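Local coordinates for protein mannosyl-6-phosphatase (PDB 4C1R) that probably removes the 6-phosphate from mannosyl residues of yeast mannan, using magnesium as in related endonuclease/exonuclease/phosphatase enzymes, at residues G43-F48 against F133-M138. Residues are numbered along the deposited sequence; the frame is centred on the assembly and turned at random.
Sequences GTQECF and FFNLHM. With MG (magnesium ion), chain E.
The imidazole of H137 meets E46 at its edge: E46 OE2 lies near the ring plane, 3.3 Å from H137 CE1, and the carboxylate is turned only 6° from that plane. Also in plane, a water sits 2.8 Å from H137 ND1 and makes a weak bond to E46 N. Q45 CB approaches this ring obliquely, as G43 N does the F133 ring (3.8 Å from F133 CE1). E46 OE2 also coordinates the magnesium ion at 2.1 Å, with five waters completing the shell; N8 ND2 bonds OE2 and the backbone N of N11 bonds OE1. This is the metal site of the DNase I-like fold, whose two packed beta sheets contribute strands 41-45 and 130-137; segments 43-45 and 133-137 run nearly parallel, 13° apart. Between the sheets, N135 has CG anti to its N (chi1 -179°), which carries the amide across to G43 and T44. N135 ND2 donates to T44 O (2.9 Å), and N135 OD1 receives Q45 NE2 on a lone pair (2.9 Å) as well as the T171 hydroxyl. A leucine in place of N135 would probably leave T44 O and Q45 NE2 without these buried partners. A side chain at G43 would run into N135 OD1.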
loop_
_atom_site.group_PDB
_atom_site.type_symbol
_atom_site.label_atom_id
_atom_site.label_comp_id
_atom_site.label_asym_id
_atom_site.label_seq_id
_atom_site.Cartn_x
_atom_site.Cartn_y
_atom_site.Cartn_z
ATOM N N GLY A 43 3.748 -1.609 -0.813
ATOM C CA GLY A 43 3.288 -0.379 -0.205
ATOM C C GLY A 43 2.664 -0.623 1.151
ATOM O O GLY A 43 1.863 -1.566 1.329
ATOM N N THR A 44 3.052 0.229 2.099
ATOM C CA THR A 44 2.476 0.316 3.414
ATOM C C THR A 44 1.760 1.646 3.642
ATOM O O THR A 44 2.105 2.688 3.036
ATOM C CB THR A 44 3.566 0.097 4.529
ATOM O OG1 THR A 44 4.433 1.234 4.660
ATOM C CG2 THR A 44 4.406 -1.098 4.203
ATOM N N GLN A 45 0.776 1.630 4.543
ATOM C CA GLN A 45 0.132 2.894 4.970
ATOM C C GLN A 45 0.142 3.001 6.485
ATOM O O GLN A 45 0.207 1.990 7.184
ATOM C CB GLN A 45 -1.296 3.003 4.411
ATOM C CG GLN A 45 -1.343 2.878 2.882
ATOM C CD GLN A 45 -1.351 1.414 2.409
ATOM O OE1 GLN A 45 -2.014 0.571 3.011
ATOM N NE2 GLN A 45 -0.672 1.125 1.288
ATOM N N GLU A 46 0.093 4.237 6.973
ATOM C CA GLU A 46 -0.116 4.584 8.383
ATOM C C GLU A 46 1.081 4.535 9.330
ATOM O O GLU A 46 0.920 4.925 10.475
ATOM C CB GLU A 46 -1.333 3.880 9.004
ATOM C CG GLU A 46 -2.652 4.251 8.331
ATOM C CD GLU A 46 -3.838 3.826 9.141
ATOM O OE1 GLU A 46 -3.650 3.587 10.366
ATOM O OE2 GLU A 46 -4.949 3.753 8.549
ATOM N N CYS A 47 2.264 4.118 8.870
ATOM C CA CYS A 47 3.392 3.980 9.791
ATOM C C CYS A 47 3.951 5.351 10.171
ATOM O O CYS A 47 4.218 6.177 9.276
ATOM C CB CYS A 47 4.522 3.166 9.156
ATOM S SG CYS A 47 4.165 1.389 9.048
ATOM N N PHE A 48 4.164 5.578 11.476
ATOM C CA PHE A 48 5.066 6.644 11.923
ATOM C C PHE A 48 6.480 6.180 11.736
ATOM O O PHE A 48 6.706 4.999 11.557
ATOM C CB PHE A 48 4.825 7.032 13.393
ATOM C CG PHE A 48 3.443 7.560 13.656
ATOM C CD1 PHE A 48 3.084 8.837 13.261
ATOM C CD2 PHE A 48 2.490 6.770 14.295
ATOM C CE1 PHE A 48 1.809 9.322 13.491
ATOM C CE2 PHE A 48 1.201 7.251 14.533
ATOM C CZ PHE A 48 0.870 8.538 14.135
ATOM N N PHE A 133 6.579 2.435 -9.199
ATOM C CA PHE A 133 5.760 1.893 -8.130
ATOM C C PHE A 133 5.225 3.066 -7.279
ATOM O O PHE A 133 6.014 3.825 -6.708
ATOM C CB PHE A 133 6.565 0.908 -7.287
ATOM C CG PHE A 133 5.721 0.038 -6.372
ATOM C CD1 PHE A 133 5.164 0.552 -5.186
ATOM C CD2 PHE A 133 5.485 -1.293 -6.685
ATOM C CE1 PHE A 133 4.421 -0.278 -4.328
ATOM C CE2 PHE A 133 4.748 -2.125 -5.825
ATOM C CZ PHE A 133 4.195 -1.611 -4.660
ATOM N N PHE A 134 3.907 3.260 -7.270
ATOM C CA PHE A 134 3.260 4.327 -6.482
ATOM C C PHE A 134 2.513 3.705 -5.300
ATOM O O PHE A 134 2.025 2.573 -5.414
ATOM C CB PHE A 134 2.226 5.099 -7.328
ATOM C CG PHE A 134 2.812 5.909 -8.441
ATOM C CD1 PHE A 134 3.096 5.322 -9.676
ATOM C CD2 PHE A 134 2.956 7.292 -8.307
ATOM C CE1 PHE A 134 3.658 6.090 -10.695
ATOM C CE2 PHE A 134 3.508 8.050 -9.327
ATOM C CZ PHE A 134 3.872 7.455 -10.513
ATOM N N ASN A 135 2.320 4.490 -4.229
ATOM C CA ASN A 135 1.682 4.024 -2.996
ATOM C C ASN A 135 1.111 5.226 -2.227
ATOM O O ASN A 135 1.818 6.203 -2.024
ATOM C CB ASN A 135 2.733 3.330 -2.110
ATOM C CG ASN A 135 2.142 2.800 -0.822
ATOM O OD1 ASN A 135 1.013 2.307 -0.808
ATOM N ND2 ASN A 135 2.897 2.907 0.275
ATOM N N LEU A 136 -0.157 5.166 -1.823
ATOM C CA LEU A 136 -0.840 6.335 -1.288
ATOM C C LEU A 136 -1.855 5.946 -0.243
ATOM O O LEU A 136 -2.162 4.761 -0.062
ATOM C CB LEU A 136 -1.503 7.135 -2.411
ATOM C CG LEU A 136 -2.503 6.416 -3.300
ATOM C CD1 LEU A 136 -3.807 6.178 -2.533
ATOM C CD2 LEU A 136 -2.760 7.273 -4.533
ATOM N N HIS A 137 -2.314 6.938 0.501
ATOM C CA HIS A 137 -3.403 6.742 1.444
ATOM C C HIS A 137 -4.331 7.954 1.274
ATOM O O HIS A 137 -3.908 9.114 1.519
ATOM C CB HIS A 137 -2.882 6.643 2.897
ATOM C CG HIS A 137 -3.950 6.264 3.893
ATOM N ND1 HIS A 137 -3.674 5.930 5.196
ATOM C CD2 HIS A 137 -5.297 6.173 3.767
ATOM C CE1 HIS A 137 -4.797 5.646 5.829
ATOM N NE2 HIS A 137 -5.798 5.801 4.988
ATOM N N MET A 138 -5.549 7.674 0.832
ATOM C CA MET A 138 -6.573 8.681 0.498
ATOM C C MET A 138 -7.262 9.308 1.714
ATOM O O MET A 138 -7.241 8.747 2.815
ATOM C CB MET A 138 -7.688 8.015 -0.304
ATOM C CG MET A 138 -7.275 7.595 -1.682
ATOM S SD MET A 138 -7.059 9.079 -2.682
ATOM C CE MET A 138 -7.373 8.330 -4.283
HETATM MG MG MG E . -6.719 2.824 9.279
HETATM O O HOH W 1 -1.109 6.624 5.966
HETATM O O HOH W 2 -6.088 3.527 11.358
HETATM O O HOH W 3 -5.614 1.041 9.537
HETATM O O HOH W 4 -8.260 1.885 9.928
HETATM O O HOH W 5 -7.692 4.588 9.169
HETATM O O HOH W 6 -7.376 2.382 7.278
#